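PDB 3FKA: uncharacterized NTF-2 like protein from Silicibacter pomeroyi DSS-3, which is of unknown function but has the NTF2-like fold of the putative lumazine-binding family, whose cone-shaped cavity probably binds a small molecule. Local coordinates for residues B[30-36]-B[53-57]; B[70-75]-B[86-91]; B[96-102]-B[114-120]. One frame throughout, in Å; residues are numbered along the deposited sequence.

Contact 1: B[30-36]-B[53-57]; sequences LERIFFG and RDAFI
This is a largely buried contact between the end of helix 27-33, with the extended residues after it, and the first turn of helix 53-63, joined through an arginine and an aromatic pair. Residues 30-33 are helical, and Phe34 N bonds to Leu30 O (3.2 Å); Phe34 (phi/psi -114/133) then breaks the helix, Phe35 stays extended, and the chain turns a corner at Gly36. Residues 53-57 are helical, with Ile57 N bonded to Arg53 O at 2.9 Å. CA atoms approach to 6.9 Å for Leu30 and Ile57 and to 6.4 Å for Gly36 and Arg53. Arg53 (chi1 t, chi2 t, chi3 p) lays its guanidinium between Glu31 CG on one face and Gly36 CA on the other, and NH1 donates to Phe34 O (3.0 Å, 155°), the carbonyl of the first residue beyond the helix. In this NTF2-like fold the helices pack on the concave side of a curved sheet, with Phe34 on Ile112 of strand 109-119. Phe35 pairs its backbone with Ile112, and its ring meets Trp50 of the second subunit. Phe56 (chi1 p) points its ring edge at the face of Phe34 (chi1 m), a T-shaped pair with centroids 4.8 Å apart and planes at 66°. Ile57 CD1 packs 3.7 Å from Leu30 CB and 3.4 Å from Glu31 CG. Glu31 OE2, salt-bridged to Arg27, also takes a bond from water 1 (2.9 Å), which accepts from Arg53 NE (2.9 Å) and donates to Asp54 OD1 (2.6 Å). Water 2 links Gly36 O (2.8 Å) to Arg53 N (2.9 Å).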
loop_
_atom_site.group_PDB
_atom_site.type_symbol
_atom_site.label_atom_id
_atom_site.label_comp_id
_atom_site.label_asym_id
_atom_site.label_seq_id
_atom_site.Cartn_x
_atom_site.Cartn_y
_atom_site.Cartn_z
ATOM N N LEU B 30 -22.360 3.377 13.921
ATOM C CA LEU B 30 -21.085 2.830 14.390
ATOM C C LEU B 30 -21.202 1.368 14.805
ATOM O O LEU B 30 -20.293 0.600 14.557
ATOM C CB LEU B 30 -20.541 3.660 15.546
ATOM C CG LEU B 30 -20.092 5.089 15.123
ATOM C CD1 LEU B 30 -19.976 6.002 16.359
ATOM C CD2 LEU B 30 -18.801 5.043 14.268
ATOM N N GLU B 31 -22.310 0.993 15.452
ATOM C CA GLU B 31 -22.514 -0.402 15.829
ATOM C C GLU B 31 -22.735 -1.264 14.591
ATOM O O GLU B 31 -22.418 -2.443 14.620
ATOM C CB GLU B 31 -23.644 -0.547 16.870
ATOM C CG GLU B 31 -23.218 0.058 18.214
ATOM C CD GLU B 31 -24.228 -0.065 19.355
ATOM O OE1 GLU B 31 -25.443 -0.298 19.122
ATOM O OE2 GLU B 31 -23.796 0.136 20.521
ATOM N N ARG B 32 -23.279 -0.688 13.521
ATOM C CA ARG B 32 -23.500 -1.414 12.279
ATOM C C ARG B 32 -22.191 -1.680 11.558
ATOM O O ARG B 32 -21.946 -2.783 11.146
ATOM C CB ARG B 32 -24.418 -0.641 11.321
ATOM C CG ARG B 32 -24.590 -1.279 9.928
ATOM C CD ARG B 32 -25.396 -0.390 8.988
ATOM N NE ARG B 32 -25.429 -0.960 7.637
ATOM C CZ ARG B 32 -26.259 -1.923 7.200
ATOM N NH1 ARG B 32 -27.170 -2.497 7.994
ATOM N NH2 ARG B 32 -26.173 -2.327 5.936
ATOM N N ILE B 33 -21.359 -0.651 11.423
ATOM C CA ILE B 33 -20.084 -0.761 10.661
ATOM C C ILE B 33 -18.843 -1.366 11.317
ATOM O O ILE B 33 -17.861 -1.680 10.606
ATOM C CB ILE B 33 -19.745 0.616 10.037
ATOM C CG1 ILE B 33 -19.277 1.651 11.071
ATOM C CG2 ILE B 33 -20.977 1.066 9.184
ATOM C CD1 ILE B 33 -18.902 2.986 10.456
ATOM N N PHE B 34 -18.882 -1.475 12.642
ATOM C CA PHE B 34 -17.822 -2.083 13.437
ATOM C C PHE B 34 -18.364 -3.352 14.073
ATOM O O PHE B 34 -19.475 -3.339 14.643
ATOM C CB PHE B 34 -17.347 -1.187 14.578
ATOM C CG PHE B 34 -16.442 -0.067 14.172
ATOM C CD1 PHE B 34 -16.946 1.192 13.869
ATOM C CD2 PHE B 34 -15.071 -0.259 14.128
ATOM C CE1 PHE B 34 -16.114 2.227 13.497
ATOM C CE2 PHE B 34 -14.227 0.792 13.754
ATOM C CZ PHE B 34 -14.751 2.031 13.453
ATOM N N PHE B 35 -17.593 -4.440 13.976
ATOM C CA PHE B 35 -17.914 -5.680 14.647
ATOM C C PHE B 35 -17.981 -5.448 16.153
ATOM O O PHE B 35 -17.273 -4.584 16.687
ATOM C CB PHE B 35 -16.861 -6.766 14.375
ATOM C CG PHE B 35 -17.036 -7.478 13.066
ATOM C CD1 PHE B 35 -17.934 -8.534 12.986
ATOM C CD2 PHE B 35 -16.303 -7.150 11.937
ATOM C CE1 PHE B 35 -18.116 -9.255 11.797
ATOM C CE2 PHE B 35 -16.483 -7.883 10.732
ATOM C CZ PHE B 35 -17.403 -8.916 10.676
ATOM N N GLY B 36 -18.805 -6.234 16.834
ATOM C CA GLY B 36 -18.935 -6.158 18.287
ATOM C C GLY B 36 -17.624 -6.226 19.039
ATOM O O GLY B 36 -17.425 -5.480 19.981
ATOM N N ARG B 53 -15.488 -1.447 21.259
ATOM C CA ARG B 53 -16.471 -0.709 20.484
ATOM C C ARG B 53 -17.349 0.141 21.428
ATOM O O ARG B 53 -17.633 1.297 21.114
ATOM C CB ARG B 53 -17.318 -1.632 19.628
ATOM C CG ARG B 53 -18.147 -0.866 18.603
ATOM C CD ARG B 53 -19.057 -1.761 17.833
ATOM N NE ARG B 53 -20.159 -2.212 18.682
ATOM C CZ ARG B 53 -21.097 -3.065 18.314
ATOM N NH1 ARG B 53 -21.079 -3.642 17.113
ATOM N NH2 ARG B 53 -22.042 -3.383 19.184
ATOM N N ASP B 54 -17.763 -0.395 22.572
ATOM C CA ASP B 54 -18.556 0.397 23.511
ATOM C C ASP B 54 -17.799 1.646 23.957
ATOM O O ASP B 54 -18.386 2.732 24.011
ATOM C CB ASP B 54 -18.960 -0.409 24.762
ATOM C CG ASP B 54 -20.041 -1.456 24.498
ATOM O OD1 ASP B 54 -20.736 -1.425 23.457
ATOM O OD2 ASP B 54 -20.232 -2.301 25.412
ATOM N N ALA B 55 -16.510 1.498 24.260
ATOM C CA ALA B 55 -15.699 2.626 24.712
ATOM C C ALA B 55 -15.532 3.676 23.642
ATOM O O ALA B 55 -15.751 4.877 23.902
ATOM C CB ALA B 55 -14.338 2.151 25.188
ATOM N N PHE B 56 -15.151 3.285 22.431
ATOM C CA PHE B 56 -14.963 4.360 21.446
ATOM C C PHE B 56 -16.284 4.970 20.945
ATOM O O PHE B 56 -16.303 6.137 20.612
ATOM C CB PHE B 56 -13.982 3.980 20.338
ATOM C CG PHE B 56 -14.450 2.994 19.387
ATOM C CD1 PHE B 56 -15.308 3.381 18.371
ATOM C CD2 PHE B 56 -13.833 1.739 19.310
ATOM C CE1 PHE B 56 -15.701 2.507 17.422
ATOM C CE2 PHE B 56 -14.206 0.832 18.310
ATOM C CZ PHE B 56 -15.151 1.208 17.388
ATOM N N ILE B 57 -17.387 4.214 20.921
ATOM C CA ILE B 57 -18.669 4.841 20.543
ATOM C C ILE B 57 -19.056 5.916 21.602
ATOM O O ILE B 57 -19.468 7.011 21.235
ATOM C CB ILE B 57 -19.778 3.814 20.325
ATOM C CG1 ILE B 57 -19.468 3.010 19.066
ATOM C CG2 ILE B 57 -21.108 4.528 20.201
ATOM C CD1 ILE B 57 -20.468 1.931 18.814
HETATM O O HOH W 1 -21.091 -0.686 20.987
HETATM O O HOH W 2 -15.145 -4.329 21.031
#

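Contact 2: B[70-75]-B[86-91]; sequences PFWAIS and LHVEND
Strands 72-75 and 86-91 run antiparallel, their axes 4.6 Å apart at 164°, as arms of the hairpin 72-80/83-92. Ala73 and Glu89 form the hydrogen-bonded pair, Ala73 N to Glu89 O at 2.9 Å and Glu89 N to Ala73 O at 2.8 Å; Trp72-Asn90 and Ile74-Val88 are non-hydrogen-bonded pairs. Asp91 N to Phe71 O (3.1 Å) and Ser75 N to His87 O (2.8 Å) extend the ladder. Trp72, Ile74, Val88 and Asn90 share one face; Trp72 (chi1 p) reaches helix 4-24. On the face of Ala73 and Glu89, Phe71 (chi1 t) sets its ring edge by the carboxylate, CZ to Glu89 OE1 3.3 Å, and Ser75 CB sits over the His87 ring, 3.7 Å from its centroid, a CH-pi contact. Water 4 joins Ser75 OG (2.9 Å) to Glu89 OE2 (2.7 Å), which is salt-bridged to Arg120. The Glu89 face is thus the more polar; the other is mainly apolar, its Asn90 amide, hydrogen-bonded to Asp99, probably lining an unidentified ligand's pocket.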
loop_
_atom_site.group_PDB
_atom_site.type_symbol
_atom_site.label_atom_id
_atom_site.label_comp_id
_atom_site.label_asym_id
_atom_site.label_seq_id
_atom_site.Cartn_x
_atom_site.Cartn_y
_atom_site.Cartn_z
ATOM N N PRO B 70 -16.496 17.169 8.166
ATOM C CA PRO B 70 -15.125 16.777 8.467
ATOM C C PRO B 70 -14.231 16.484 7.276
ATOM O O PRO B 70 -14.718 15.998 6.267
ATOM C CB PRO B 70 -15.331 15.479 9.231
ATOM C CG PRO B 70 -16.499 14.860 8.565
ATOM C CD PRO B 70 -17.405 16.009 8.250
ATOM N N PHE B 71 -12.948 16.830 7.417
ATOM C CA PHE B 71 -11.961 16.532 6.409
ATOM C C PHE B 71 -11.599 15.064 6.503
ATOM O O PHE B 71 -11.400 14.560 7.601
ATOM C CB PHE B 71 -10.643 17.296 6.594
ATOM C CG PHE B 71 -9.457 16.614 5.904
ATOM C CD1 PHE B 71 -9.218 16.792 4.549
ATOM C CD2 PHE B 71 -8.618 15.738 6.618
ATOM C CE1 PHE B 71 -8.155 16.140 3.920
ATOM C CE2 PHE B 71 -7.570 15.073 5.990
ATOM C CZ PHE B 71 -7.338 15.282 4.645
ATOM N N TRP B 72 -11.489 14.389 5.365
ATOM C CA TRP B 72 -11.008 13.003 5.324
ATOM C C TRP B 72 -10.534 12.672 3.914
ATOM O O TRP B 72 -10.967 13.294 2.933
ATOM C CB TRP B 72 -12.027 11.959 5.793
ATOM C CG TRP B 72 -13.251 11.933 4.966
ATOM C CD1 TRP B 72 -14.294 12.803 5.045
ATOM C CD2 TRP B 72 -13.584 10.996 3.957
ATOM N NE1 TRP B 72 -15.257 12.470 4.140
ATOM C CE2 TRP B 72 -14.849 11.360 3.455
ATOM C CE3 TRP B 72 -12.941 9.883 3.420
ATOM C CZ2 TRP B 72 -15.478 10.651 2.435
ATOM C CZ3 TRP B 72 -13.568 9.170 2.415
ATOM C CH2 TRP B 72 -14.826 9.560 1.928
ATOM N N ALA B 73 -9.644 11.691 3.830
ATOM C CA ALA B 73 -9.100 11.235 2.558
ATOM C C ALA B 73 -8.691 9.786 2.666
ATOM O O ALA B 73 -8.274 9.360 3.723
ATOM C CB ALA B 73 -7.898 12.084 2.167
ATOM N N ILE B 74 -8.824 9.038 1.577
ATOM C CA ILE B 74 -8.397 7.649 1.518
ATOM C C ILE B 74 -7.013 7.695 0.896
ATOM O O ILE B 74 -6.880 8.040 -0.282
ATOM C CB ILE B 74 -9.347 6.765 0.703
ATOM C CG1 ILE B 74 -10.675 6.643 1.436
ATOM C CG2 ILE B 74 -8.778 5.376 0.521
ATOM C CD1 ILE B 74 -11.803 5.998 0.607
ATOM N N SER B 75 -5.995 7.404 1.697
ATOM C CA SER B 75 -4.615 7.394 1.247
ATOM C C SER B 75 -4.265 6.055 0.614
ATOM O O SER B 75 -3.402 6.010 -0.243
ATOM C CB SER B 75 -3.667 7.741 2.389
ATOM O OG SER B 75 -3.870 9.092 2.757
ATOM N N LEU B 86 -7.159 -0.437 4.926
ATOM C CA LEU B 86 -7.263 0.938 4.450
ATOM C C LEU B 86 -6.485 1.920 5.288
ATOM O O LEU B 86 -6.428 1.778 6.508
ATOM C CB LEU B 86 -8.725 1.401 4.545
ATOM C CG LEU B 86 -9.979 0.922 3.762
ATOM C CD1 LEU B 86 -10.150 1.630 2.407
ATOM C CD2 LEU B 86 -10.053 -0.615 3.630
ATOM N N HIS B 87 -5.923 2.929 4.641
ATOM C CA HIS B 87 -5.209 4.030 5.303
ATOM C C HIS B 87 -6.108 5.237 5.024
ATOM O O HIS B 87 -6.270 5.638 3.860
ATOM C CB HIS B 87 -3.773 4.241 4.821
ATOM C CG HIS B 87 -3.122 5.492 5.332
ATOM N ND1 HIS B 87 -2.018 6.055 4.724
ATOM C CD2 HIS B 87 -3.448 6.316 6.355
ATOM C CE1 HIS B 87 -1.662 7.141 5.389
ATOM N NE2 HIS B 87 -2.513 7.322 6.384
ATOM N N VAL B 88 -6.686 5.802 6.085
ATOM C CA VAL B 88 -7.541 6.945 5.999
ATOM C C VAL B 88 -6.991 8.103 6.828
ATOM O O VAL B 88 -6.525 7.881 7.958
ATOM C CB VAL B 88 -8.991 6.629 6.555
ATOM C CG1 VAL B 88 -9.948 7.838 6.420
ATOM C CG2 VAL B 88 -9.605 5.391 5.859
ATOM N N GLU B 89 -6.986 9.302 6.244
ATOM C CA GLU B 89 -6.592 10.524 6.923
ATOM C C GLU B 89 -7.871 11.171 7.362
ATOM O O GLU B 89 -8.803 11.225 6.576
ATOM C CB GLU B 89 -5.931 11.542 6.008
ATOM C CG GLU B 89 -4.625 11.174 5.394
ATOM C CD GLU B 89 -4.068 12.313 4.537
ATOM O OE1 GLU B 89 -4.827 13.213 4.130
ATOM O OE2 GLU B 89 -2.857 12.328 4.268
ATOM N N ASN B 90 -7.954 11.655 8.597
ATOM C CA ASN B 90 -9.196 12.320 9.006
ATOM C C ASN B 90 -9.005 13.231 10.192
ATOM O O ASN B 90 -8.068 13.069 10.941
ATOM C CB ASN B 90 -10.317 11.314 9.261
ATOM C CG ASN B 90 -10.022 10.363 10.367
ATOM O OD1 ASN B 90 -9.975 10.744 11.525
ATOM N ND2 ASN B 90 -9.937 9.095 10.037
ATOM N N ASP B 91 -9.889 14.213 10.301
ATOM C CA ASP B 91 -9.889 15.132 11.413
ATOM C C ASP B 91 -10.973 14.694 12.371
ATOM O O ASP B 91 -12.032 14.248 11.948
ATOM C CB ASP B 91 -10.194 16.570 11.007
ATOM C CG ASP B 91 -9.057 17.241 10.300
ATOM O OD1 ASP B 91 -7.954 16.689 10.303
ATOM O OD2 ASP B 91 -9.252 18.354 9.772
HETATM O O HOH W 3 -12.074 19.018 9.569
HETATM O O HOH W 4 -1.429 10.092 4.014
#

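Contact 3: B[96-102]-B[114-120]; sequences RFDDFLT and SKVYRIR
The hairpin 95-106/109-119, in the middle of the curved sheet, supplies this contact; one face adjoins an unidentified ligand, the other the second subunit. The strands are antiparallel, axes 4.6 Å apart at 161°. Hydrogen-bonded pairs are Asp98-Arg118 (Asp98 N–Arg118 O 3.1 Å, Arg118 N–Asp98 O 3.0 Å), Phe100-Val116 (Phe100 N–Val116 O 2.7 Å, Val116 N–Phe100 O 2.9 Å) and Thr102-Ser114 (Thr102 N–Ser114 O 3.0 Å); Arg120 N to Arg96 O (2.9 Å) closes the ladder. Asp98, Arg118 and Arg120 form a salt-bridge network: OD2 of Asp98 (chi1 m) accepts from Arg118 NE (2.7 Å) and Arg120 NE (2.9 Å), OD1 from His87 and, weakly, Arg120 NH2 (2.9 Å). Phe100 CB packs on Val116 CG2 (3.5 Å). On the opposite face, the Phe97 edge meets the Tyr117 face in an offset T-shaped pair (centroids 5.7 Å, planes at 68°). Here Asp99 is hydrogen-bonded to Tyr18 and Lys115 is salt-bridged to Glu40, a polar lining consistent with the concave pocket of NTF2-like folds.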
loop_
_atom_site.group_PDB
_atom_site.type_symbol
_atom_site.label_atom_id
_atom_site.label_comp_id
_atom_site.label_asym_id
_atom_site.label_seq_id
_atom_site.Cartn_x
_atom_site.Cartn_y
_atom_site.Cartn_z
ATOM N N ARG B 96 -5.602 15.764 13.754
ATOM C CA ARG B 96 -5.462 15.034 12.491
ATOM C C ARG B 96 -4.932 13.646 12.791
ATOM O O ARG B 96 -3.895 13.511 13.425
ATOM C CB ARG B 96 -4.471 15.712 11.552
ATOM C CG ARG B 96 -4.255 15.008 10.183
ATOM C CD ARG B 96 -5.473 14.954 9.285
ATOM N NE ARG B 96 -5.883 16.310 8.885
ATOM C CZ ARG B 96 -5.520 16.959 7.781
ATOM N NH1 ARG B 96 -4.662 16.443 6.885
ATOM N NH2 ARG B 96 -6.007 18.188 7.593
ATOM N N PHE B 97 -5.583 12.638 12.239
ATOM C CA PHE B 97 -5.201 11.262 12.447
ATOM C C PHE B 97 -4.902 10.509 11.162
ATOM O O PHE B 97 -5.423 10.871 10.109
ATOM C CB PHE B 97 -6.383 10.511 13.049
ATOM C CG PHE B 97 -6.765 10.936 14.436
ATOM C CD1 PHE B 97 -7.542 12.075 14.645
ATOM C CD2 PHE B 97 -6.444 10.143 15.530
ATOM C CE1 PHE B 97 -7.936 12.470 15.921
ATOM C CE2 PHE B 97 -6.848 10.531 16.829
ATOM C CZ PHE B 97 -7.581 11.705 17.018
ATOM N N ASP B 98 -4.055 9.481 11.289
ATOM C CA ASP B 98 -3.816 8.496 10.273
ATOM C C ASP B 98 -4.436 7.263 10.923
ATOM O O ASP B 98 -4.037 6.920 12.037
ATOM C CB ASP B 98 -2.361 8.225 9.997
ATOM C CG ASP B 98 -1.729 9.331 9.212
ATOM O OD1 ASP B 98 -2.148 9.575 8.060
ATOM O OD2 ASP B 98 -0.813 9.947 9.743
ATOM N N ASP B 99 -5.409 6.662 10.256
ATOM C CA ASP B 99 -6.068 5.451 10.689
ATOM C C ASP B 99 -5.721 4.309 9.757
ATOM O O ASP B 99 -5.749 4.499 8.532
ATOM C CB ASP B 99 -7.591 5.568 10.611
ATOM C CG ASP B 99 -8.191 6.536 11.600
ATOM O OD1 ASP B 99 -7.567 6.953 12.602
ATOM O OD2 ASP B 99 -9.371 6.852 11.375
ATOM N N PHE B 100 -5.369 3.141 10.318
ATOM C CA PHE B 100 -5.135 1.925 9.563
ATOM C C PHE B 100 -6.261 0.990 10.001
ATOM O O PHE B 100 -6.291 0.580 11.168
ATOM C CB PHE B 100 -3.787 1.271 9.779
ATOM C CG PHE B 100 -2.603 2.075 9.324
ATOM C CD1 PHE B 100 -2.669 3.009 8.269
ATOM C CD2 PHE B 100 -1.353 1.776 9.838
ATOM C CE1 PHE B 100 -1.549 3.642 7.839
ATOM C CE2 PHE B 100 -0.242 2.397 9.385
ATOM C CZ PHE B 100 -0.320 3.336 8.380
ATOM N N LEU B 101 -7.162 0.677 9.072
ATOM C CA LEU B 101 -8.326 -0.161 9.326
ATOM C C LEU B 101 -8.191 -1.545 8.695
ATOM O O LEU B 101 -7.692 -1.632 7.588
ATOM C CB LEU B 101 -9.563 0.503 8.705
ATOM C CG LEU B 101 -10.033 1.928 9.062
ATOM C CD1 LEU B 101 -11.096 2.418 8.044
ATOM C CD2 LEU B 101 -10.578 2.059 10.477
ATOM N N THR B 102 -8.619 -2.604 9.390
ATOM C CA THR B 102 -8.646 -3.972 8.845
ATOM C C THR B 102 -10.157 -4.182 8.686
ATOM O O THR B 102 -10.936 -3.794 9.584
ATOM C CB THR B 102 -7.979 -5.058 9.699
ATOM O OG1 THR B 102 -8.458 -4.996 11.046
ATOM C CG2 THR B 102 -6.477 -4.853 9.690
ATOM N N SER B 114 -10.835 -3.756 13.011
ATOM C CA SER B 114 -9.991 -3.007 13.913
ATOM C C SER B 114 -9.520 -1.731 13.275
ATOM O O SER B 114 -9.490 -1.612 12.052
ATOM C CB SER B 114 -8.746 -3.837 14.289
ATOM O OG SER B 114 -7.897 -3.137 15.206
ATOM N N LYS B 115 -9.157 -0.801 14.137
ATOM C CA LYS B 115 -8.626 0.489 13.729
ATOM C C LYS B 115 -7.436 0.832 14.611
ATOM O O LYS B 115 -7.559 0.814 15.822
ATOM C CB LYS B 115 -9.639 1.613 13.905
ATOM C CG LYS B 115 -9.182 2.986 13.328
ATOM C CD LYS B 115 -9.820 4.173 14.063
ATOM C CE LYS B 115 -11.334 4.068 14.187
ATOM N NZ LYS B 115 -11.861 5.228 14.938
ATOM N N VAL B 116 -6.274 1.100 13.998
ATOM C CA VAL B 116 -5.098 1.576 14.752
ATOM C C VAL B 116 -4.918 2.979 14.212
ATOM O O VAL B 116 -5.244 3.241 13.044
ATOM C CB VAL B 116 -3.787 0.755 14.660
ATOM C CG1 VAL B 116 -3.984 -0.630 15.282
ATOM C CG2 VAL B 116 -3.269 0.673 13.238
ATOM N N TYR B 117 -4.474 3.893 15.074
ATOM C CA TYR B 117 -4.295 5.266 14.675
ATOM C C TYR B 117 -3.099 5.922 15.327
ATOM O O TYR B 117 -2.540 5.430 16.341
ATOM C CB TYR B 117 -5.552 6.094 15.055
ATOM C CG TYR B 117 -5.703 6.220 16.564
ATOM C CD1 TYR B 117 -5.037 7.228 17.287
ATOM C CD2 TYR B 117 -6.443 5.289 17.280
ATOM C CE1 TYR B 117 -5.109 7.309 18.666
ATOM C CE2 TYR B 117 -6.539 5.385 18.680
ATOM C CZ TYR B 117 -5.868 6.391 19.361
ATOM O OH TYR B 117 -5.975 6.474 20.741
ATOM N N ARG B 118 -2.666 7.016 14.721
ATOM C CA ARG B 118 -1.634 7.848 15.323
ATOM C C ARG B 118 -2.091 9.280 15.083
ATOM O O ARG B 118 -2.708 9.578 14.061
ATOM C CB ARG B 118 -0.209 7.557 14.833
ATOM C CG ARG B 118 0.189 7.954 13.426
ATOM C CD ARG B 118 0.450 9.474 13.220
ATOM N NE ARG B 118 0.882 9.753 11.855
ATOM C CZ ARG B 118 2.091 10.173 11.475
ATOM N NH1 ARG B 118 3.081 10.430 12.327
ATOM N NH2 ARG B 118 2.304 10.363 10.179
ATOM N N ILE B 119 -1.806 10.147 16.038
ATOM C CA ILE B 119 -2.160 11.549 15.930
ATOM C C ILE B 119 -0.953 12.277 15.382
ATOM O O ILE B 119 0.160 12.124 15.893
ATOM C CB ILE B 119 -2.545 12.144 17.289
ATOM C CG1 ILE B 119 -3.764 11.421 17.854
ATOM C CG2 ILE B 119 -2.812 13.656 17.122
ATOM C CD1 ILE B 119 -4.086 11.722 19.287
ATOM N N ARG B 120 -1.157 13.094 14.349
ATOM C CA ARG B 120 -0.055 13.862 13.773
ATOM C C ARG B 120 0.264 15.063 14.625
ATOM O O ARG B 120 1.417 15.499 14.612
ATOM C CB ARG B 120 -0.388 14.333 12.379
ATOM C CG ARG B 120 -0.481 13.219 11.423
ATOM C CD ARG B 120 -0.725 13.791 10.079
ATOM N NE ARG B 120 -0.703 12.764 9.061
ATOM C CZ ARG B 120 -1.019 12.969 7.791
ATOM N NH1 ARG B 120 -1.361 14.185 7.345
ATOM N NH2 ARG B 120 -0.968 11.946 6.945
ATOM O OXT ARG B 120 -0.603 15.595 15.331
HETATM O O HOH W 5 -3.124 16.737 14.989
HETATM O O HOH W 6 -6.292 -2.168 12.860
#

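How the contacts relate
Contacts 2 and 3 are neighbouring ladders of one sheet, centres 9 Å apart, because strands 83-92 and 95-106 lie side by side. Asp91 OD1 and Arg96 NE bridge them at 2.5 Å, and Asn90 ND2 lies 2.7 Å from Asp99 OD2, a probable hydrogen bond; Asn90 and Asp99 each have side chains about 3 Å from an unidentified ligand. Phe56 of contact 1 is also about 4 Å from an unidentified ligand, so that contact probably borders the same cavity, and Phe34 CZ packs 4.0 Å from Lys115 CE of contact 3. Contacts 1 and 2, centres 19 Å apart, do not touch and lie on opposite sides of the chain's centre.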